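Local coordinates for LS-24 (Lathyrus sativus, PDB 3LP9), which probably binds hemin as a monomer or spermine as a dimer, and may act in the response to oxidative stress and in polyamine biosynthesis, at residues Asn81-Ile86 and Asp106-Phe111; Ala18-Asn23 and Pro219-Ile224. All blocks are in the same frame, centred on the assembly; numbering follows the deposited sequence.

How the interactions relate
Both interactions are small, buried, apolar joints of a four-bladed hemopexin propeller, with no hydrogen bond across either. Each sets the residues around or after a short helix against a strand. In interaction 1 the end of helix 104-107 and the residues after it pack on strand 82-87 of the second blade; in interaction 2 the loop after helix 214-217, at the end of the fourth blade, reaches blade one, so the first and last blades of the ring are joined. The chemistry differs: one cysteine sulfur against a valine and a phenylalanine in interaction 1, two hydrocarbon pairs in interaction 2. Their centres lie 26 Å apart, on opposite sides of the chain's centre, and they bury 93 and 106 Å² respectively.

Interaction 1: residues Asn81-Ile86 and Asp106-Phe111; sequences NFCALI and DVFPFF
Where the second blade of the hemopexin propeller hands over to the third, Cys83 of strand 82-87 meets Val107, the last residue of the short helix 104-107, and Phe108 just after it. The contact is carried on the strand side by a single atom. Cys83 SG lies 3.9 Å from Val107 CG2 and 4.0 Å from Val107 CB, and the same SG is 4.1 Å from Phe108 CE2. This last approach is a sulfur-aromatic contact of oblique geometry: the line from Cys83 SG to the centroid of the Phe108 ring, 5.3 Å long, is inclined 63° to the ring normal.

The bond from CA to CB of Cys83 points toward segment 106-111, and SG sits between the backbone N and the carbonyl carbon (chi1 76°). Val107 has both methyls engaged. CG2 faces the sulfur, while CG1, anti to the backbone N (chi1 168°), lies 3.8 Å above the plane of the Phe108 ring, over its centre. Valine and ring thus form one apolar surface for the sulfur. Phe108 is the first residue to leave helical phi/psi, and it is buried.

Around this joint, Cys83 also packs on Phe78 of strand 74-79, and its backbone is hydrogen-bonded to that of Lys102 in strand 100-103. The Phe108 ring meets that of Phe76, also of strand 74-79, and touches Ile143 of strand 139-144, which ties the second blade to the third.

Interaction 2: residues Ala18-Asn23 and Pro219-Ile224; sequences AYFFIN and PSLKDI
Phe20 and Ile22, two residues apart on strand 17-22 and both with CB directed toward segment 219-224, meet Leu221 and Ile224 in two separate hydrocarbon contacts that join the first blade of the four-bladed hemopexin propeller to the loop after helix 214-217, at the end of the fourth. In the first, Leu221 CD1 comes to the edge of the Phe20 ring, near its plane, and lies 4.1 Å from Phe20 CE2. The two side chains cross at about a right angle. The second contact is looser, methyl to methyl, with Ile22 CD1 4.4 Å from Ile224 CG2. Extension of the Ile22 chain (chi2 173°) carries CD1 out to this meeting.

The backbones stay well apart: even the nearest pair, Ile22 CA and Ile224 CA, is separated by 9.6 Å, and the joint is made by side chains alone. Further out, the Phe20 ring has an edge-to-face partner in Phe189 of strand 185-190, a second link between blades one and four, and Leu221 packs back on Ile214 of helix 214-217. Ile22 also touches Leu227 at the C terminus. Ser220 OG is hydrogen-bonded to Asp38 OD2, anchoring the loop to the first-blade side. Loop 219-224 itself is coiled by short-range backbone bonds, Lys222 N to Pro219 O at 3.0 Å, then Ile224 N to Leu221 O at 3.1 Å, the latter tying together the two residues that touch the strand.

Interaction 1: residues Asn81-Ile86 and Asp106-Phe111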
ATOM      1  N   ASN A  81      -1.088  -7.431  -0.376  1.00 15.30           N
ATOM      2  CA  ASN A  81      -1.206  -7.472  -1.865  1.00 15.33           C
ATOM      3  C   ASN A  81      -0.212  -6.642  -2.704  1.00 15.56           C
ATOM      4  O   ASN A  81      -0.284  -6.600  -3.932  1.00 15.20           O
ATOM      5  CB  ASN A  81      -2.683  -7.160  -2.290  1.00 15.25           C
ATOM      6  CG  ASN A  81      -3.174  -5.866  -1.766  1.00 15.52           C
ATOM      7  OD1 ASN A  81      -2.895  -5.514  -0.598  1.00 15.72           O
ATOM      8  ND2 ASN A  81      -3.903  -5.090  -2.624  1.00 14.80           N
ATOM      9  N   PHE A  82       0.682  -5.956  -1.992  1.00 16.66           N
ATOM     10  CA  PHE A  82       1.701  -5.060  -2.586  1.00 16.25           C
ATOM     11  C   PHE A  82       3.060  -5.711  -2.506  1.00 16.39           C
ATOM     12  O   PHE A  82       3.295  -6.620  -1.693  1.00 17.32           O
ATOM     13  CB  PHE A  82       1.675  -3.691  -1.882  1.00 15.48           C
ATOM     14  CG  PHE A  82       0.364  -2.959  -2.041  1.00 16.08           C
ATOM     15  CD1 PHE A  82       0.151  -2.064  -3.112  1.00 16.25           C
ATOM     16  CD2 PHE A  82      -0.700  -3.156  -1.119  1.00 15.62           C
ATOM     17  CE1 PHE A  82      -1.085  -1.385  -3.281  1.00 14.73           C
ATOM     18  CE2 PHE A  82      -1.900  -2.514  -1.293  1.00 12.10           C
ATOM     19  CZ  PHE A  82      -2.081  -1.624  -2.372  1.00 15.16           C
ATOM     20  N   CYS A  83       3.934  -5.336  -3.433  1.00 16.39           N
ATOM     21  CA  CYS A  83       5.306  -5.808  -3.435  1.00 16.42           C
ATOM     22  C   CYS A  83       6.263  -4.739  -3.975  1.00 16.08           C
ATOM     23  O   CYS A  83       5.863  -3.757  -4.636  1.00 16.88           O
ATOM     24  CB  CYS A  83       5.447  -7.094  -4.239  1.00 16.30           C
ATOM     25  SG  CYS A  83       5.412  -6.854  -5.937  1.00 17.03           S
ATOM     26  N   ALA A  84       7.535  -4.913  -3.687  1.00 16.09           N
ATOM     27  CA  ALA A  84       8.554  -3.923  -4.136  1.00 15.76           C
ATOM     28  C   ALA A  84       9.877  -4.639  -4.435  1.00 15.08           C
ATOM     29  O   ALA A  84      10.196  -5.651  -3.801  1.00 15.22           O
ATOM     30  CB  ALA A  84       8.718  -2.787  -3.114  1.00 14.61           C
ATOM     31  N   LEU A  85      10.625  -4.115  -5.392  1.00 15.13           N
ATOM     32  CA  LEU A  85      11.980  -4.581  -5.630  1.00 15.28           C
ATOM     33  C   LEU A  85      12.972  -3.600  -5.002  1.00 15.56           C
ATOM     34  O   LEU A  85      12.983  -2.465  -5.377  1.00 16.33           O
ATOM     35  CB  LEU A  85      12.244  -4.694  -7.099  1.00 14.92           C
ATOM     36  CG  LEU A  85      13.635  -5.170  -7.472  1.00 15.74           C
ATOM     37  CD1 LEU A  85      13.766  -6.623  -6.947  1.00 17.38           C
ATOM     38  CD2 LEU A  85      13.929  -5.080  -8.930  1.00 14.91           C
ATOM     39  N   ILE A  86      13.790  -4.028  -4.051  1.00 15.59           N
ATOM     40  CA  ILE A  86      14.714  -3.145  -3.352  1.00 16.02           C
ATOM     41  C   ILE A  86      16.206  -3.502  -3.542  1.00 16.79           C
ATOM     42  O   ILE A  86      16.563  -4.597  -3.982  1.00 16.46           O
ATOM     43  CB  ILE A  86      14.431  -3.112  -1.804  1.00 16.11           C
ATOM     44  CG1 ILE A  86      14.929  -4.424  -1.142  1.00 16.08           C
ATOM     45  CG2 ILE A  86      12.962  -2.838  -1.541  1.00 14.61           C
ATOM     46  CD1 ILE A  86      14.767  -4.449   0.412  1.00 15.95           C
ATOM     47  N   ASP A 106      -0.062  -6.936 -10.514  1.00 17.32           N
ATOM     48  CA  ASP A 106       0.391  -6.064 -11.540  1.00 17.82           C
ATOM     49  C   ASP A 106       1.900  -6.200 -11.831  1.00 17.64           C
ATOM     50  O   ASP A 106       2.323  -6.119 -12.993  1.00 18.00           O
ATOM     51  CB  ASP A 106      -0.155  -4.650 -11.217  1.00 18.39           C
ATOM     52  CG  ASP A 106       0.854  -3.508 -11.457  1.00 20.66           C
ATOM     53  OD1 ASP A 106       1.289  -3.149 -12.624  1.00 17.81           O
ATOM     54  OD2 ASP A 106       1.160  -2.878 -10.408  1.00 20.24           O
ATOM     55  N   VAL A 107       2.728  -6.510 -10.831  1.00 17.02           N
ATOM     56  CA  VAL A 107       4.163  -6.770 -11.129  1.00 16.20           C
ATOM     57  C   VAL A 107       4.300  -8.175 -11.693  1.00 16.61           C
ATOM     58  O   VAL A 107       5.134  -8.427 -12.622  1.00 15.87           O
ATOM     59  CB  VAL A 107       5.063  -6.640  -9.887  1.00 16.89           C
ATOM     60  CG1 VAL A 107       6.489  -7.205 -10.172  1.00 16.60           C
ATOM     61  CG2 VAL A 107       5.114  -5.179  -9.425  1.00 15.17           C
ATOM     62  N   PHE A 108       3.486  -9.079 -11.141  1.00 15.69           N
ATOM     63  CA  PHE A 108       3.421 -10.449 -11.613  1.00 16.25           C
ATOM     64  C   PHE A 108       2.053 -10.772 -12.185  1.00 16.29           C
ATOM     65  O   PHE A 108       1.267 -11.384 -11.489  1.00 16.93           O
ATOM     66  CB  PHE A 108       3.762 -11.422 -10.466  1.00 16.51           C
ATOM     67  CG  PHE A 108       5.078 -11.148  -9.807  1.00 15.18           C
ATOM     68  CD1 PHE A 108       6.279 -11.438 -10.462  1.00 15.90           C
ATOM     69  CD2 PHE A 108       5.126 -10.602  -8.526  1.00 16.48           C
ATOM     70  CE1 PHE A 108       7.530 -11.181  -9.863  1.00 15.17           C
ATOM     71  CE2 PHE A 108       6.379 -10.338  -7.897  1.00 16.14           C
ATOM     72  CZ  PHE A 108       7.564 -10.614  -8.576  1.00 16.05           C
ATOM     73  N   PRO A 109       1.760 -10.359 -13.459  1.00 16.17           N
ATOM     74  CA  PRO A 109       0.393 -10.533 -13.958  1.00 16.19           C
ATOM     75  C   PRO A 109      -0.159 -11.975 -13.852  1.00 16.71           C
ATOM     76  O   PRO A 109      -1.348 -12.171 -13.535  1.00 15.52           O
ATOM     77  CB  PRO A 109       0.478  -9.998 -15.421  1.00 16.20           C
ATOM     78  CG  PRO A 109       1.578  -8.934 -15.304  1.00 15.48           C
ATOM     79  CD  PRO A 109       2.601  -9.646 -14.453  1.00 15.32           C
ATOM     80  N   PHE A 110       0.702 -12.963 -14.143  1.00 16.75           N
ATOM     81  CA  PHE A 110       0.293 -14.381 -14.135  1.00 16.65           C
ATOM     82  C   PHE A 110      -0.329 -14.815 -12.792  1.00 17.01           C
ATOM     83  O   PHE A 110      -0.837 -15.951 -12.685  1.00 17.15           O
ATOM     84  CB  PHE A 110       1.482 -15.311 -14.466  1.00 16.75           C
ATOM     85  CG  PHE A 110       2.666 -15.104 -13.579  1.00 15.14           C
ATOM     86  CD1 PHE A 110       3.682 -14.270 -13.959  1.00 16.23           C
ATOM     87  CD2 PHE A 110       2.744 -15.714 -12.352  1.00 15.57           C
ATOM     88  CE1 PHE A 110       4.751 -14.043 -13.114  1.00 17.52           C
ATOM     89  CE2 PHE A 110       3.793 -15.500 -11.509  1.00 15.50           C
ATOM     90  CZ  PHE A 110       4.802 -14.656 -11.868  1.00 15.56           C
ATOM     91  N   PHE A 111      -0.292 -13.929 -11.780  1.00 16.24           N
ATOM     92  CA  PHE A 111      -0.799 -14.235 -10.459  1.00 15.34           C
ATOM     93  C   PHE A 111      -2.185 -13.726 -10.277  1.00 15.78           C
ATOM     94  O   PHE A 111      -2.859 -14.125  -9.337  1.00 17.09           O
ATOM     95  CB  PHE A 111       0.077 -13.655  -9.350  1.00 15.31           C
ATOM     96  CG  PHE A 111       1.123 -14.613  -8.841  1.00 15.34           C
ATOM     97  CD1 PHE A 111       1.009 -15.977  -9.072  1.00 16.10           C
ATOM     98  CD2 PHE A 111       2.241 -14.144  -8.183  1.00 15.97           C
ATOM     99  CE1 PHE A 111       1.994 -16.866  -8.661  1.00 17.28           C
ATOM    100  CE2 PHE A 111       3.224 -15.002  -7.756  1.00 17.03           C
ATOM    101  CZ  PHE A 111       3.108 -16.375  -7.981  1.00 17.09           C
TER

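Interaction 2: residues Ala18-Asn23 and Pro219-Ile224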
ATOM      1  N   ALA A  18      21.743 -13.702   6.393  1.00 16.37           N
ATOM      2  CA  ALA A  18      20.372 -13.719   5.958  1.00 16.10           C
ATOM      3  C   ALA A  18      19.560 -12.711   6.802  1.00 16.11           C
ATOM      4  O   ALA A  18      19.863 -12.490   7.954  1.00 16.49           O
ATOM      5  CB  ALA A  18      19.824 -15.091   6.071  1.00 15.37           C
ATOM      6  N   TYR A  19      18.559 -12.062   6.184  1.00 16.45           N
ATOM      7  CA  TYR A  19      17.638 -11.132   6.860  1.00 15.80           C
ATOM      8  C   TYR A  19      16.312 -11.877   7.191  1.00 15.89           C
ATOM      9  O   TYR A  19      15.729 -12.575   6.341  1.00 15.22           O
ATOM     10  CB  TYR A  19      17.369  -9.916   5.941  1.00 15.90           C
ATOM     11  CG  TYR A  19      18.573  -9.086   5.595  1.00 15.23           C
ATOM     12  CD1 TYR A  19      18.876  -7.930   6.338  1.00 17.58           C
ATOM     13  CD2 TYR A  19      19.421  -9.432   4.539  1.00 15.34           C
ATOM     14  CE1 TYR A  19      19.999  -7.107   6.023  1.00 15.13           C
ATOM     15  CE2 TYR A  19      20.540  -8.632   4.216  1.00 15.24           C
ATOM     16  CZ  TYR A  19      20.820  -7.469   4.977  1.00 16.17           C
ATOM     17  OH  TYR A  19      21.940  -6.690   4.765  1.00 15.93           O
ATOM     18  N   PHE A  20      15.869 -11.755   8.444  1.00 15.73           N
ATOM     19  CA  PHE A  20      14.653 -12.436   8.901  1.00 15.29           C
ATOM     20  C   PHE A  20      13.725 -11.312   9.236  1.00 15.31           C
ATOM     21  O   PHE A  20      14.137 -10.360   9.921  1.00 16.24           O
ATOM     22  CB  PHE A  20      14.892 -13.293  10.166  1.00 15.38           C
ATOM     23  CG  PHE A  20      15.746 -14.531   9.961  1.00 13.88           C
ATOM     24  CD1 PHE A  20      16.129 -14.963   8.712  1.00 14.68           C
ATOM     25  CD2 PHE A  20      16.115 -15.299  11.059  1.00 15.05           C
ATOM     26  CE1 PHE A  20      16.862 -16.072   8.548  1.00 12.74           C
ATOM     27  CE2 PHE A  20      16.833 -16.417  10.902  1.00 14.76           C
ATOM     28  CZ  PHE A  20      17.235 -16.790   9.612  1.00 14.77           C
ATOM     29  N   PHE A  21      12.499 -11.379   8.751  1.00 14.78           N
ATOM     30  CA  PHE A  21      11.532 -10.355   9.054  1.00 15.59           C
ATOM     31  C   PHE A  21      10.467 -10.859  10.017  1.00 15.18           C
ATOM     32  O   PHE A  21       9.818 -11.878   9.775  1.00 14.93           O
ATOM     33  CB  PHE A  21      10.939  -9.760   7.758  1.00 15.95           C
ATOM     34  CG  PHE A  21      11.980  -9.184   6.841  1.00 15.63           C
ATOM     35  CD1 PHE A  21      12.519  -7.932   7.094  1.00 15.81           C
ATOM     36  CD2 PHE A  21      12.476  -9.930   5.798  1.00 14.81           C
ATOM     37  CE1 PHE A  21      13.544  -7.424   6.297  1.00 16.78           C
ATOM     38  CE2 PHE A  21      13.501  -9.443   4.988  1.00 17.29           C
ATOM     39  CZ  PHE A  21      14.043  -8.168   5.241  1.00 16.31           C
ATOM     40  N   ILE A  22      10.317 -10.131  11.105  1.00 15.26           N
ATOM     41  CA  ILE A  22       9.426 -10.522  12.206  1.00 15.71           C
ATOM     42  C   ILE A  22       8.610  -9.313  12.565  1.00 16.02           C
ATOM     43  O   ILE A  22       9.184  -8.250  12.789  1.00 16.24           O
ATOM     44  CB  ILE A  22      10.204 -10.949  13.482  1.00 16.42           C
ATOM     45  CG1 ILE A  22      11.421 -11.796  13.131  1.00 15.67           C
ATOM     46  CG2 ILE A  22       9.276 -11.658  14.525  1.00 15.93           C
ATOM     47  CD1 ILE A  22      12.275 -12.102  14.267  1.00 15.82           C
ATOM     48  N   ASN A  23       7.276  -9.462  12.629  1.00 16.31           N
ATOM     49  CA  ASN A  23       6.392  -8.330  12.893  1.00 16.65           C
ATOM     50  C   ASN A  23       6.728  -7.180  11.929  1.00 16.14           C
ATOM     51  O   ASN A  23       6.741  -7.364  10.743  1.00 15.87           O
ATOM     52  CB  ASN A  23       6.425  -7.919  14.389  1.00 15.41           C
ATOM     53  CG  ASN A  23       6.033  -9.073  15.306  1.00 16.57           C
ATOM     54  OD1 ASN A  23       5.270  -9.970  14.908  1.00 16.54           O
ATOM     55  ND2 ASN A  23       6.558  -9.073  16.531  1.00 15.90           N
ATOM     56  N   PRO A 219      20.999 -20.943  18.749  1.00 15.49           N
ATOM     57  CA  PRO A 219      20.889 -20.421  20.102  1.00 15.46           C
ATOM     58  C   PRO A 219      20.976 -18.883  20.253  1.00 15.67           C
ATOM     59  O   PRO A 219      20.420 -18.332  21.200  1.00 15.98           O
ATOM     60  CB  PRO A 219      22.028 -21.146  20.838  1.00 15.13           C
ATOM     61  CG  PRO A 219      22.127 -22.431  20.160  1.00 14.64           C
ATOM     62  CD  PRO A 219      22.020 -22.020  18.711  1.00 15.69           C
ATOM     63  N   SER A 220      21.676 -18.210  19.346  1.00 16.18           N
ATOM     64  CA  SER A 220      21.721 -16.727  19.279  1.00 15.98           C
ATOM     65  C   SER A 220      20.331 -16.063  19.160  1.00 15.92           C
ATOM     66  O   SER A 220      20.171 -14.861  19.437  1.00 15.90           O
ATOM     67  CB  SER A 220      22.573 -16.350  18.081  1.00 16.27           C
ATOM     68  OG  SER A 220      21.887 -16.683  16.863  1.00 16.79           O
ATOM     69  N   LEU A 221      19.301 -16.845  18.783  1.00 16.47           N
ATOM     70  CA  LEU A 221      17.897 -16.334  18.638  1.00 16.08           C
ATOM     71  C   LEU A 221      17.042 -16.718  19.833  1.00 16.49           C
ATOM     72  O   LEU A 221      15.840 -16.617  19.778  1.00 17.29           O
ATOM     73  CB  LEU A 221      17.242 -16.869  17.361  1.00 15.71           C
ATOM     74  CG  LEU A 221      17.942 -16.564  16.004  1.00 15.92           C
ATOM     75  CD1 LEU A 221      17.268 -17.361  14.907  1.00 14.86           C
ATOM     76  CD2 LEU A 221      17.945 -15.065  15.703  1.00 13.82           C
ATOM     77  N   LYS A 222      17.664 -17.159  20.900  1.00 16.49           N
ATOM     78  CA  LYS A 222      16.977 -17.767  22.027  1.00 17.87           C
ATOM     79  C   LYS A 222      15.845 -16.906  22.545  1.00 18.41           C
ATOM     80  O   LYS A 222      14.692 -17.400  22.689  1.00 18.70           O
ATOM     81  CB  LYS A 222      17.938 -18.112  23.168  1.00 17.48           C
ATOM     82  CG  LYS A 222      17.575 -19.427  23.881  1.00 18.62           C
ATOM     83  CD  LYS A 222      17.924 -20.590  22.969  1.00 18.52           C
ATOM     84  CE  LYS A 222      19.028 -21.489  23.577  1.00 18.92           C
ATOM     85  NZ  LYS A 222      18.215 -22.626  24.109  1.00 21.31           N
ATOM     86  N   ASP A 223      16.123 -15.637  22.831  1.00 18.15           N
ATOM     87  CA  ASP A 223      15.007 -14.860  23.343  1.00 18.68           C
ATOM     88  C   ASP A 223      14.655 -13.731  22.404  1.00 18.64           C
ATOM     89  O   ASP A 223      14.222 -12.683  22.838  1.00 18.72           O
ATOM     90  CB  ASP A 223      15.143 -14.456  24.832  1.00 19.39           C
ATOM     91  CG  ASP A 223      16.603 -14.255  25.293  1.00 20.21           C
ATOM     92  OD1 ASP A 223      17.195 -13.212  24.881  1.00 19.37           O
ATOM     93  OD2 ASP A 223      17.136 -15.111  26.079  1.00 18.29           O
ATOM     94  N   ILE A 224      14.822 -13.998  21.101  1.00 18.05           N
ATOM     95  CA  ILE A 224      14.397 -13.108  20.044  1.00 17.62           C
ATOM     96  C   ILE A 224      13.209 -13.775  19.413  1.00 17.22           C
ATOM     97  O   ILE A 224      12.414 -13.135  18.730  1.00 18.51           O
ATOM     98  CB  ILE A 224      15.536 -12.910  18.971  1.00 16.71           C
ATOM     99  CG1 ILE A 224      16.758 -12.216  19.612  1.00 17.54           C
ATOM    100  CG2 ILE A 224      15.027 -12.220  17.755  1.00 15.73           C
ATOM    101  CD1 ILE A 224      17.691 -11.485  18.640  1.00 16.99           C
TER